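Side-chain contacts in putative antioxidant defense protein Mlr4105 (Mesorhizobium loti, PDB 3C1L), which is probably a peroxiredoxin-type antioxidant enzyme of the all-helical AhpD-like family: residues E71-A76 with W156-T161; C86-G91 with E182-A187; T121-F126 with A148-R153; A127-E132 with E139-A144. One frame throughout, in Å; residues are numbered along the deposited sequence.

Interaction 1: residues E71-A76 with W156-T161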
loop_
_atom_site.group_PDB
_atom_site.type_symbol
_atom_site.label_atom_id
_atom_site.label_comp_id
_atom_site.label_asym_id
_atom_site.label_seq_id
_atom_site.Cartn_x
_atom_site.Cartn_y
_atom_site.Cartn_z
ATOM N N GLU B 71 8.979 -24.469 8.632
ATOM C CA GLU B 71 9.982 -23.854 7.745
ATOM C C GLU B 71 9.340 -23.232 6.491
ATOM O O GLU B 71 9.864 -22.240 5.961
ATOM C CB GLU B 71 11.049 -24.851 7.313
ATOM C CG GLU B 71 11.897 -25.383 8.443
ATOM C CD GLU B 71 12.952 -24.388 8.964
ATOM O OE1 GLU B 71 13.031 -23.246 8.452
ATOM O OE2 GLU B 71 13.699 -24.749 9.893
HETATM N N MSE B 72 8.234 -23.787 5.995
HETATM C CA MSE B 72 7.508 -23.174 4.846
HETATM C C MSE B 72 6.837 -21.895 5.234
HETATM O O MSE B 72 6.837 -20.920 4.469
HETATM C CB MSE B 72 6.444 -24.110 4.231
HETATM C CG MSE B 72 7.023 -25.162 3.292
HETATM SE SE MSE B 72 5.695 -26.435 2.541
HETATM C CE MSE B 72 4.212 -25.344 2.258
ATOM N N ILE B 73 6.273 -21.856 6.436
ATOM C CA ILE B 73 5.688 -20.612 6.915
ATOM C C ILE B 73 6.805 -19.595 7.063
ATOM O O ILE B 73 6.645 -18.474 6.650
ATOM C CB ILE B 73 4.911 -20.783 8.247
ATOM C CG1 ILE B 73 3.686 -21.719 8.070
ATOM C CG2 ILE B 73 4.467 -19.411 8.784
ATOM C CD1 ILE B 73 3.207 -22.213 9.394
ATOM N N ALA B 74 7.950 -19.998 7.633
ATOM C CA ALA B 74 9.087 -19.082 7.848
ATOM C C ALA B 74 9.510 -18.416 6.563
ATOM O O ALA B 74 9.666 -17.179 6.468
ATOM C CB ALA B 74 10.270 -19.868 8.472
ATOM N N VAL B 75 9.679 -19.236 5.532
ATOM C CA VAL B 75 10.133 -18.742 4.245
ATOM C C VAL B 75 9.065 -17.875 3.491
ATOM O O VAL B 75 9.424 -16.909 2.817
ATOM C CB VAL B 75 10.614 -19.899 3.350
ATOM C CG1 VAL B 75 11.001 -19.348 1.993
ATOM C CG2 VAL B 75 11.816 -20.675 4.006
ATOM N N ALA B 76 7.789 -18.246 3.550
ATOM C CA ALA B 76 6.745 -17.446 2.912
ATOM C C ALA B 76 6.654 -16.058 3.504
ATOM O O ALA B 76 6.545 -15.063 2.771
ATOM C CB ALA B 76 5.402 -18.146 2.976
ATOM N N TRP B 156 -3.192 -21.817 16.404
ATOM C CA TRP B 156 -2.219 -21.258 17.325
ATOM C C TRP B 156 -0.772 -21.413 16.809
ATOM O O TRP B 156 -0.022 -20.451 16.843
ATOM C CB TRP B 156 -2.337 -21.845 18.757
ATOM C CG TRP B 156 -1.239 -21.327 19.662
ATOM C CD1 TRP B 156 0.104 -21.682 19.646
ATOM C CD2 TRP B 156 -1.358 -20.307 20.657
ATOM N NE1 TRP B 156 0.805 -20.954 20.581
ATOM C CE2 TRP B 156 -0.065 -20.112 21.222
ATOM C CE3 TRP B 156 -2.435 -19.580 21.165
ATOM C CZ2 TRP B 156 0.167 -19.213 22.235
ATOM C CZ3 TRP B 156 -2.195 -18.686 22.167
ATOM C CH2 TRP B 156 -0.900 -18.507 22.702
ATOM N N ASP B 157 -0.375 -22.602 16.361
ATOM C CA ASP B 157 1.019 -22.825 15.939
ATOM C C ASP B 157 1.364 -22.108 14.626
ATOM O O ASP B 157 2.497 -21.583 14.434
ATOM C CB ASP B 157 1.308 -24.319 15.811
ATOM C CG ASP B 157 1.360 -25.043 17.146
ATOM O OD1 ASP B 157 1.594 -24.401 18.178
ATOM O OD2 ASP B 157 1.172 -26.287 17.171
ATOM N N ILE B 158 0.397 -22.085 13.715
ATOM C CA ILE B 158 0.574 -21.354 12.437
ATOM C C ILE B 158 0.759 -19.879 12.744
ATOM O O ILE B 158 1.689 -19.220 12.223
ATOM C CB ILE B 158 -0.615 -21.543 11.428
ATOM C CG1 ILE B 158 -0.734 -23.033 10.996
ATOM C CG2 ILE B 158 -0.481 -20.532 10.236
ATOM C CD1 ILE B 158 -2.203 -23.540 10.561
ATOM N N ALA B 159 -0.111 -19.357 13.605
ATOM C CA ALA B 159 -0.099 -17.925 13.927
ATOM C C ALA B 159 1.206 -17.550 14.624
ATOM O O ALA B 159 1.772 -16.548 14.297
ATOM C CB ALA B 159 -1.287 -17.512 14.752
ATOM N N SER B 160 1.659 -18.393 15.563
ATOM C CA SER B 160 2.924 -18.198 16.287
ATOM C C SER B 160 4.147 -18.240 15.401
ATOM O O SER B 160 5.113 -17.495 15.590
ATOM C CB SER B 160 3.098 -19.275 17.346
ATOM O OG SER B 160 2.287 -19.023 18.465
ATOM N N THR B 161 4.124 -19.165 14.452
ATOM C CA THR B 161 5.243 -19.361 13.566
ATOM C C THR B 161 5.319 -18.132 12.686
ATOM O O THR B 161 6.392 -17.548 12.546
ATOM C CB THR B 161 5.155 -20.689 12.729
ATOM O OG1 THR B 161 4.974 -21.839 13.610
ATOM C CG2 THR B 161 6.412 -20.854 11.926
#

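Interaction 2: residues C86-G91 with E182-A187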
loop_
_atom_site.group_PDB
_atom_site.type_symbol
_atom_site.label_atom_id
_atom_site.label_comp_id
_atom_site.label_asym_id
_atom_site.label_seq_id
_atom_site.Cartn_x
_atom_site.Cartn_y
_atom_site.Cartn_z
ATOM N N CYS B 86 16.809 -14.702 6.583
ATOM C CA CYS B 86 15.872 -15.755 6.814
ATOM C C CYS B 86 15.581 -16.521 5.582
ATOM O O CYS B 86 15.407 -17.740 5.667
ATOM C CB CYS B 86 14.595 -15.212 7.405
ATOM S SG CYS B 86 14.811 -14.637 9.123
ATOM N N LEU B 87 15.586 -15.846 4.431
ATOM C CA LEU B 87 15.404 -16.557 3.184
ATOM C C LEU B 87 16.563 -17.526 2.893
ATOM O O LEU B 87 16.347 -18.649 2.412
ATOM C CB LEU B 87 15.173 -15.581 2.029
ATOM C CG LEU B 87 13.821 -14.874 2.048
ATOM C CD1 LEU B 87 13.738 -13.740 1.020
ATOM C CD2 LEU B 87 12.681 -15.897 1.823
ATOM N N THR B 88 17.777 -17.082 3.205
ATOM C CA THR B 88 18.955 -17.905 3.104
ATOM C C THR B 88 18.929 -19.151 4.014
ATOM O O THR B 88 19.175 -20.269 3.540
ATOM C CB THR B 88 20.203 -17.054 3.374
ATOM O OG1 THR B 88 20.300 -16.085 2.349
ATOM C CG2 THR B 88 21.506 -17.891 3.416
ATOM N N ALA B 89 18.650 -18.939 5.299
ATOM C CA ALA B 89 18.751 -19.945 6.344
ATOM C C ALA B 89 17.617 -20.954 6.328
ATOM O O ALA B 89 17.840 -22.147 6.472
ATOM C CB ALA B 89 18.823 -19.249 7.720
ATOM N N HIS B 90 16.394 -20.456 6.132
ATOM C CA HIS B 90 15.196 -21.279 6.142
ATOM C C HIS B 90 14.862 -21.802 4.741
ATOM O O HIS B 90 14.267 -22.860 4.607
ATOM C CB HIS B 90 14.061 -20.528 6.832
ATOM C CG HIS B 90 14.385 -20.188 8.261
ATOM N ND1 HIS B 90 14.380 -21.122 9.271
ATOM C CD2 HIS B 90 14.827 -19.040 8.819
ATOM C CE1 HIS B 90 14.758 -20.554 10.397
ATOM N NE2 HIS B 90 15.034 -19.289 10.150
ATOM N N GLY B 91 15.293 -21.089 3.701
ATOM C CA GLY B 91 15.388 -21.653 2.361
ATOM C C GLY B 91 16.179 -22.955 2.340
ATOM O O GLY B 91 15.699 -23.959 1.813
ATOM N N GLU B 182 27.719 -20.593 4.237
ATOM C CA GLU B 182 27.635 -22.030 3.951
ATOM C C GLU B 182 26.235 -22.496 3.580
ATOM O O GLU B 182 26.086 -23.526 2.927
ATOM C CB GLU B 182 28.104 -22.850 5.165
ATOM C CG GLU B 182 29.608 -22.849 5.405
ATOM C CD GLU B 182 30.140 -21.691 6.248
ATOM O OE1 GLU B 182 29.379 -20.762 6.623
ATOM O OE2 GLU B 182 31.355 -21.726 6.543
ATOM N N TYR B 183 25.230 -21.767 4.032
ATOM C CA TYR B 183 23.842 -22.054 3.693
ATOM C C TYR B 183 23.596 -22.097 2.183
ATOM O O TYR B 183 22.854 -22.916 1.693
ATOM C CB TYR B 183 22.942 -20.989 4.295
ATOM C CG TYR B 183 22.700 -21.104 5.784
ATOM C CD1 TYR B 183 22.186 -22.275 6.334
ATOM C CD2 TYR B 183 22.870 -20.013 6.622
ATOM C CE1 TYR B 183 21.912 -22.374 7.687
ATOM C CE2 TYR B 183 22.613 -20.111 7.985
ATOM C CZ TYR B 183 22.131 -21.294 8.506
ATOM O OH TYR B 183 21.855 -21.408 9.851
ATOM N N HIS B 184 24.266 -21.214 1.454
ATOM C CA HIS B 184 23.951 -20.968 0.051
ATOM C C HIS B 184 24.068 -22.206 -0.803
ATOM O O HIS B 184 23.170 -22.474 -1.626
ATOM C CB HIS B 184 24.831 -19.853 -0.536
ATOM C CG HIS B 184 24.517 -18.508 0.006
ATOM N ND1 HIS B 184 23.232 -18.004 0.045
ATOM C CD2 HIS B 184 25.315 -17.556 0.532
ATOM C CE1 HIS B 184 23.258 -16.793 0.567
ATOM N NE2 HIS B 184 24.510 -16.504 0.880
ATOM N N ALA B 185 25.161 -22.945 -0.605
ATOM C CA ALA B 185 25.493 -24.127 -1.402
ATOM C C ALA B 185 24.829 -25.424 -0.911
ATOM O O ALA B 185 24.856 -26.411 -1.632
ATOM C CB ALA B 185 26.991 -24.300 -1.457
HETATM N N MSE B 186 24.218 -25.407 0.279
HETATM C CA MSE B 186 23.615 -26.601 0.869
HETATM C C MSE B 186 22.363 -27.058 0.176
HETATM O O MSE B 186 21.497 -26.251 -0.170
HETATM C CB MSE B 186 23.140 -26.340 2.277
HETATM C CG MSE B 186 24.114 -26.445 3.339
HETATM SE SE MSE B 186 23.156 -26.032 4.993
HETATM C CE MSE B 186 24.821 -25.417 5.781
ATOM N N ALA B 187 22.254 -28.376 0.055
ATOM C CA ALA B 187 21.040 -29.060 -0.341
ATOM C C ALA B 187 20.538 -28.584 -1.701
ATOM O O ALA B 187 19.355 -28.263 -1.858
ATOM C CB ALA B 187 19.992 -28.882 0.743
#

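Interaction 3: residues T121-F126 with A148-R153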
loop_
_atom_site.group_PDB
_atom_site.type_symbol
_atom_site.label_atom_id
_atom_site.label_comp_id
_atom_site.label_asym_id
_atom_site.label_seq_id
_atom_site.Cartn_x
_atom_site.Cartn_y
_atom_site.Cartn_z
ATOM N N THR B 121 -1.693 -24.670 1.183
ATOM C CA THR B 121 -2.219 -23.428 0.662
ATOM C C THR B 121 -2.983 -22.622 1.744
ATOM O O THR B 121 -2.766 -21.434 1.869
ATOM C CB THR B 121 -3.087 -23.672 -0.585
ATOM O OG1 THR B 121 -2.293 -24.345 -1.569
ATOM C CG2 THR B 121 -3.653 -22.379 -1.186
ATOM N N ALA B 122 -3.886 -23.238 2.484
ATOM C CA ALA B 122 -4.662 -22.517 3.466
ATOM C C ALA B 122 -3.782 -21.896 4.558
ATOM O O ALA B 122 -4.017 -20.776 4.996
ATOM C CB ALA B 122 -5.747 -23.409 4.071
HETATM N N MSE B 123 -2.766 -22.656 4.961
HETATM C CA MSE B 123 -1.803 -22.287 5.965
HETATM C C MSE B 123 -0.985 -21.048 5.587
HETATM O O MSE B 123 -0.847 -20.097 6.374
HETATM C CB MSE B 123 -0.877 -23.504 6.157
HETATM C CG MSE B 123 0.280 -23.291 7.078
HETATM SE SE MSE B 123 1.197 -24.986 7.307
HETATM C CE MSE B 123 2.131 -24.996 5.520
ATOM N N LEU B 124 -0.510 -21.069 4.348
ATOM C CA LEU B 124 0.366 -20.083 3.802
ATOM C C LEU B 124 -0.450 -18.856 3.462
ATOM O O LEU B 124 0.007 -17.753 3.671
ATOM C CB LEU B 124 1.106 -20.645 2.561
ATOM C CG LEU B 124 2.241 -21.683 2.788
ATOM C CD1 LEU B 124 3.061 -21.960 1.506
ATOM C CD2 LEU B 124 3.177 -21.288 3.901
ATOM N N GLU B 125 -1.666 -19.033 2.967
ATOM C CA GLU B 125 -2.503 -17.861 2.715
ATOM C C GLU B 125 -2.857 -17.140 4.027
ATOM O O GLU B 125 -2.868 -15.899 4.065
ATOM C CB GLU B 125 -3.763 -18.223 1.916
ATOM C CG GLU B 125 -3.485 -18.686 0.452
ATOM C CD GLU B 125 -3.076 -17.566 -0.512
ATOM O OE1 GLU B 125 -2.867 -16.405 -0.060
ATOM O OE2 GLU B 125 -2.960 -17.855 -1.743
ATOM N N PHE B 126 -3.112 -17.891 5.105
ATOM C CA PHE B 126 -3.307 -17.229 6.403
ATOM C C PHE B 126 -2.035 -16.416 6.832
ATOM O O PHE B 126 -2.109 -15.234 7.217
ATOM C CB PHE B 126 -3.683 -18.231 7.442
ATOM C CG PHE B 126 -4.008 -17.645 8.767
ATOM C CD1 PHE B 126 -5.245 -17.045 8.989
ATOM C CD2 PHE B 126 -3.097 -17.725 9.819
ATOM C CE1 PHE B 126 -5.573 -16.500 10.218
ATOM C CE2 PHE B 126 -3.398 -17.154 11.077
ATOM C CZ PHE B 126 -4.656 -16.554 11.279
ATOM N N ALA B 148 -9.802 -26.365 6.296
ATOM C CA ALA B 148 -8.636 -27.074 5.742
ATOM C C ALA B 148 -8.157 -28.222 6.668
ATOM O O ALA B 148 -7.215 -28.958 6.325
ATOM C CB ALA B 148 -7.528 -26.083 5.467
ATOM N N GLY B 149 -8.817 -28.385 7.823
ATOM C CA GLY B 149 -8.573 -29.499 8.742
ATOM C C GLY B 149 -7.793 -29.149 10.027
ATOM O O GLY B 149 -7.529 -30.023 10.846
ATOM N N PHE B 150 -7.460 -27.879 10.227
ATOM C CA PHE B 150 -6.568 -27.482 11.338
ATOM C C PHE B 150 -7.356 -27.389 12.632
ATOM O O PHE B 150 -8.507 -26.937 12.623
ATOM C CB PHE B 150 -5.876 -26.167 11.056
ATOM C CG PHE B 150 -4.814 -26.258 9.989
ATOM C CD1 PHE B 150 -3.650 -26.989 10.214
ATOM C CD2 PHE B 150 -4.975 -25.597 8.764
ATOM C CE1 PHE B 150 -2.664 -27.063 9.223
ATOM C CE2 PHE B 150 -4.025 -25.665 7.788
ATOM C CZ PHE B 150 -2.854 -26.406 8.014
ATOM N N SER B 151 -6.757 -27.853 13.732
ATOM C CA SER B 151 -7.352 -27.714 15.076
ATOM C C SER B 151 -7.077 -26.317 15.583
ATOM O O SER B 151 -6.253 -25.603 15.035
ATOM C CB SER B 151 -6.721 -28.691 16.050
ATOM O OG SER B 151 -5.362 -28.329 16.234
ATOM N N ASP B 152 -7.735 -25.921 16.661
ATOM C CA ASP B 152 -7.391 -24.627 17.269
ATOM C C ASP B 152 -5.929 -24.567 17.756
ATOM O O ASP B 152 -5.276 -23.507 17.684
ATOM C CB ASP B 152 -8.406 -24.276 18.360
ATOM C CG ASP B 152 -9.731 -23.781 17.757
ATOM O OD1 ASP B 152 -9.924 -23.959 16.517
ATOM O OD2 ASP B 152 -10.571 -23.219 18.495
ATOM N N ARG B 153 -5.391 -25.689 18.224
ATOM C CA ARG B 153 -3.982 -25.711 18.588
ATOM C C ARG B 153 -3.071 -25.541 17.351
ATOM O O ARG B 153 -2.084 -24.810 17.416
ATOM C CB ARG B 153 -3.659 -26.922 19.411
ATOM C CG ARG B 153 -2.210 -27.029 19.848
ATOM C CD ARG B 153 -1.529 -25.699 20.370
ATOM N NE ARG B 153 -0.110 -25.788 20.050
ATOM C CZ ARG B 153 0.727 -26.676 20.605
ATOM N NH1 ARG B 153 0.297 -27.471 21.571
ATOM N NH2 ARG B 153 2.020 -26.740 20.212
#

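Interaction 4: residues A127-E132 with E139-A144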
loop_
_atom_site.group_PDB
_atom_site.type_symbol
_atom_site.label_atom_id
_atom_site.label_comp_id
_atom_site.label_asym_id
_atom_site.label_seq_id
_atom_site.Cartn_x
_atom_site.Cartn_y
_atom_site.Cartn_z
ATOM N N ALA B 127 -0.882 -17.063 6.751
ATOM C CA ALA B 127 0.427 -16.415 7.052
ATOM C C ALA B 127 0.664 -15.128 6.237
ATOM O O ALA B 127 1.179 -14.146 6.773
ATOM C CB ALA B 127 1.564 -17.405 6.832
ATOM N N VAL B 128 0.336 -15.142 4.944
ATOM C CA VAL B 128 0.401 -13.946 4.084
ATOM C C VAL B 128 -0.471 -12.821 4.606
ATOM O O VAL B 128 0.005 -11.712 4.794
ATOM C CB VAL B 128 -0.041 -14.214 2.609
ATOM C CG1 VAL B 128 -0.220 -12.907 1.886
ATOM C CG2 VAL B 128 0.970 -15.079 1.877
ATOM N N LYS B 129 -1.727 -13.129 4.920
ATOM C CA LYS B 129 -2.651 -12.118 5.497
ATOM C C LYS B 129 -2.204 -11.612 6.873
ATOM O O LYS B 129 -2.217 -10.442 7.143
ATOM C CB LYS B 129 -4.107 -12.644 5.593
ATOM C CG LYS B 129 -5.074 -11.509 5.891
ATOM C CD LYS B 129 -6.486 -11.854 5.769
ATOM C CE LYS B 129 -7.338 -10.647 6.105
ATOM N NZ LYS B 129 -8.786 -11.046 6.142
ATOM N N LEU B 130 -1.776 -12.501 7.742
ATOM C CA LEU B 130 -1.218 -12.083 9.042
ATOM C C LEU B 130 0.071 -11.220 8.864
ATOM O O LEU B 130 0.374 -10.403 9.710
ATOM C CB LEU B 130 -0.900 -13.295 9.938
ATOM C CG LEU B 130 -0.653 -12.985 11.417
ATOM C CD1 LEU B 130 -1.948 -12.400 12.013
ATOM C CD2 LEU B 130 -0.243 -14.201 12.107
ATOM N N THR B 131 0.813 -11.429 7.788
ATOM C CA THR B 131 2.073 -10.658 7.518
ATOM C C THR B 131 1.785 -9.283 6.924
ATOM O O THR B 131 2.411 -8.267 7.302
ATOM C CB THR B 131 3.035 -11.443 6.607
ATOM O OG1 THR B 131 3.411 -12.660 7.269
ATOM C CG2 THR B 131 4.309 -10.654 6.274
ATOM N N GLU B 132 0.834 -9.229 6.005
ATOM C CA GLU B 132 0.520 -7.979 5.286
ATOM C C GLU B 132 -0.524 -7.085 5.940
ATOM O O GLU B 132 -0.495 -5.865 5.789
ATOM C CB GLU B 132 0.049 -8.277 3.872
ATOM C CG GLU B 132 1.061 -9.031 2.994
ATOM C CD GLU B 132 0.508 -9.396 1.613
ATOM O OE1 GLU B 132 -0.747 -9.356 1.352
ATOM O OE2 GLU B 132 1.357 -9.776 0.796
ATOM N N GLU B 139 -12.820 -13.767 12.109
ATOM C CA GLU B 139 -13.230 -15.162 12.371
ATOM C C GLU B 139 -13.333 -16.003 11.094
ATOM O O GLU B 139 -13.056 -17.199 11.138
ATOM C CB GLU B 139 -14.558 -15.203 13.113
ATOM C CG GLU B 139 -15.074 -16.612 13.451
ATOM C CD GLU B 139 -14.115 -17.425 14.288
ATOM O OE1 GLU B 139 -13.383 -16.846 15.129
ATOM O OE2 GLU B 139 -14.099 -18.662 14.091
ATOM N N ALA B 140 -13.764 -15.406 9.976
ATOM C CA ALA B 140 -13.705 -16.114 8.675
ATOM C C ALA B 140 -12.281 -16.585 8.320
ATOM O O ALA B 140 -12.117 -17.525 7.605
ATOM C CB ALA B 140 -14.238 -15.286 7.585
ATOM N N ASP B 141 -11.242 -15.905 8.775
ATOM C CA ASP B 141 -9.896 -16.359 8.467
ATOM C C ASP B 141 -9.566 -17.668 9.167
ATOM O O ASP B 141 -8.965 -18.584 8.550
ATOM C CB ASP B 141 -8.859 -15.280 8.780
ATOM C CG ASP B 141 -9.035 -14.061 7.911
ATOM O OD1 ASP B 141 -9.193 -14.243 6.688
ATOM O OD2 ASP B 141 -9.034 -12.928 8.428
ATOM N N ARG B 142 -9.951 -17.733 10.437
ATOM C CA ARG B 142 -9.806 -18.936 11.245
ATOM C C ARG B 142 -10.754 -20.063 10.806
ATOM O O ARG B 142 -10.381 -21.269 10.804
ATOM C CB ARG B 142 -10.064 -18.595 12.704
ATOM C CG ARG B 142 -9.012 -17.713 13.333
ATOM C CD ARG B 142 -9.229 -17.535 14.842
ATOM N NE ARG B 142 -10.337 -16.635 15.145
ATOM C CZ ARG B 142 -10.324 -15.300 15.099
ATOM N NH1 ARG B 142 -9.252 -14.594 14.775
ATOM N NH2 ARG B 142 -11.442 -14.653 15.371
ATOM N N ALA B 143 -11.979 -19.677 10.452
ATOM C CA ALA B 143 -12.947 -20.590 9.895
ATOM C C ALA B 143 -12.360 -21.295 8.671
ATOM O O ALA B 143 -12.490 -22.505 8.540
ATOM C CB ALA B 143 -14.234 -19.846 9.540
ATOM N N ALA B 144 -11.684 -20.554 7.799
ATOM C CA ALA B 144 -11.080 -21.147 6.593
ATOM C C ALA B 144 -9.949 -22.143 6.949
ATOM O O ALA B 144 -9.853 -23.185 6.321
ATOM C CB ALA B 144 -10.604 -20.060 5.643
HETATM O O HOH W 1 -9.329 -12.289 4.067
#

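Interaction 1: residues E71-A76 with W156-T161
Ile73 of helix 67-80 reaches into the notch between Ile158 and Thr161 of helix 152-175, joining two helices of the all-helical AhpD-like fold. The geometry is that of close helix packing: the CA atoms of Ile73 and Thr161 lie 6.8 Å apart, all three side chains are buried, and the two segments together hide 175 Å². Ile73 contributes the largest share of that area, and both of its branches take part. With CG1 set beside the backbone N (chi1 -64°), the chain ends in a CD1 that meets mainly Ile158, 4.1 Å from Ile158 CG2 and equally far from Ile158 CA, though Ile73 CD1 also comes within 4.2 Å of Thr161 CB. The other branch goes to Thr161, with Ile73 CG2 4.0 Å from Thr161 CG2. Ile73 crosses both partners at about a right angle, its methyl ends resting on branch and backbone carbons. Met123 lies against Ile73, Leu65 against Ile158 and Leu58 against Thr161, continuing the apolar surroundings. Trp156, on the same helix as Ile158, makes edge-to-face ring contacts with Tyr41 and Phe43 of the second subunit. The rotamer that puts Thr161 CG2 against Ile73 also places OG1 beside the backbone N, where Thr161 OG1 donates to Asp157 O at 2.6 Å, with a C=O...donor angle of 149°. That oxygen also accepts from Thr161 N at 2.9 Å, the two donors approaching from opposite faces of the carbonyl plane.

Interaction 2: residues C86-G91 with E182-A187
Thr88 pushes its methyl between Tyr183 and His184, with Thr88 CG2 3.5 Å from both Tyr183 CB and His184 CE1. The methyl stands anti to the backbone N, and the hydroxyl, turned beside that N, bonds to Tyr84 O in its own helix; this conformation presents carbon to the C-terminal segment. Tyr183 and His184 have similar first torsions (chi1 -76° and -70°), each ring beside its backbone N, yet as neighbours in the chain they diverge to bracket Thr88. His184 meets the methyl obliquely, and its NE2 has a weak hydrogen bond to Tyr84 OH. Tyr183 lays one face on the next residue of the helix: Ala89 CA sits 3.9 Å from the ring centroid and 2° off the normal, a CH-pi contact over the ring centre, while Ala89 CB lies 3.9 Å from Tyr183 CE2. Replacing Tyr183 with a serine would probably leave Ala89 CA and CB without the ring that covers them. The covered helix, 84-98, carries Cys86 and His90, whose spacing, together with Glu71, fits the E-X11-C-X2-C-X3-H signature of AhpD-like proteins.

Interaction 3: residues T121-F126 with A148-R153
Ala122 and Ala148 meet methyl to methyl at 3.5 Å between their CB atoms, close for two methyls. The CA atoms of the same pair are 6.5 Å apart, so helix 118-132 passes very near the C-terminal end of helix 139-147 here. The second half of the contact is larger but looser. Phe150, with its ring beside the backbone N (chi1 -71°), brings CZ to 4.0 Å from Met123 CB, which meets the ring obliquely. Met123 is a selenomethionine; its CG stands anti to the backbone N, and a bend at chi3 (76°) turns the end of the chain away toward helix 67-80. Its SE atom nevertheless remains beside the Phe150 ring, 5.5 Å from the centroid, in an oblique Met-aromatic contact. Phe150 offers CZ and CE2 to Met123 CB, while Leu145, Leu65 and Ile158 also pack on it. Together the two pairs bury a modest 133 Å². The backbone turns sharply around them: Gly149 takes a positive phi (106°) at which a side chain would collide with the carbonyl oxygen of Ala148, which calls for glycine, and two bonds run back into the last helical turn, a Schellman motif. Ser151 then occupies the N-cap of helix 152-175, its side chain capping a backbone N ahead, while its own N bonds to Asp154 OD2, consistent with a capping box. Helices 139-147 and 152-175 are thus joined by a short interhelical connection, Schellman motif at one end and N-cap at the other, packed against helix 118-132.

Interaction 4: residues A127-E132 with E139-A144
The carboxylate of Asp141 meets Lys129 at its oxygen end: OD2 accepts from Lys129 NZ at 3.0 Å through its syn lone pair, while OD1 lies 3.3 Å from NZ in a weak bond. The other carboxylate of this helix, on Glu139, is held by the flat guanidinium of Arg142, which grips it side-on. Arg142 NH2 (2.9 Å) and NE (3.1 Å) both reach Glu139 OE1 from the same face of the carboxylate, and that oxygen lies 16° out of the guanidinium plane. Lys129 spans its gap by being extended throughout, CG anti to the backbone N (chi1 -167°), and crosses Asp141 at about a right angle. The salt bridge closes a helical hairpin, helices 118-132 and 139-147 joined by a short loop, whose backbones stay 8.9 Å apart at Lys129 CA and Asp141 CA. The intervening loop is drawn in too, since Lys129 NZ also bonds to Lys136 O and Asp141 OD2 to Val138 N. With an alanine in place of Lys129, the Asp141 carboxylate would probably lose its opposite charge and Lys136 O a donor. Arg142 NH1, the nitrogen not used on Glu139, bonds to Ala174 O of the second subunit.

How the interactions relate
From the N terminus, the first segment in any contact lies on helix 67-80, paired by interaction 1 with helix 152-175 to close a loop of 79 residues. Helix 84-98 follows and meets the C-terminal tail in interaction 2; the segments of these two contacts alternate, so their loops cross, and Glu71 OE1 joins His90 ND1 at 2.6 Å. Interaction 3 nests inside both loops, and interaction 4 nests inside interaction 3, each using helix 118-132. Interactions 1, 3 and 4 form one continuous region beside the second subunit, with Phe126 packing on Asp141 and Ile158. Interaction 2 touches interaction 1 but not 3 or 4; its centre is about 28 Å from that of interaction 4.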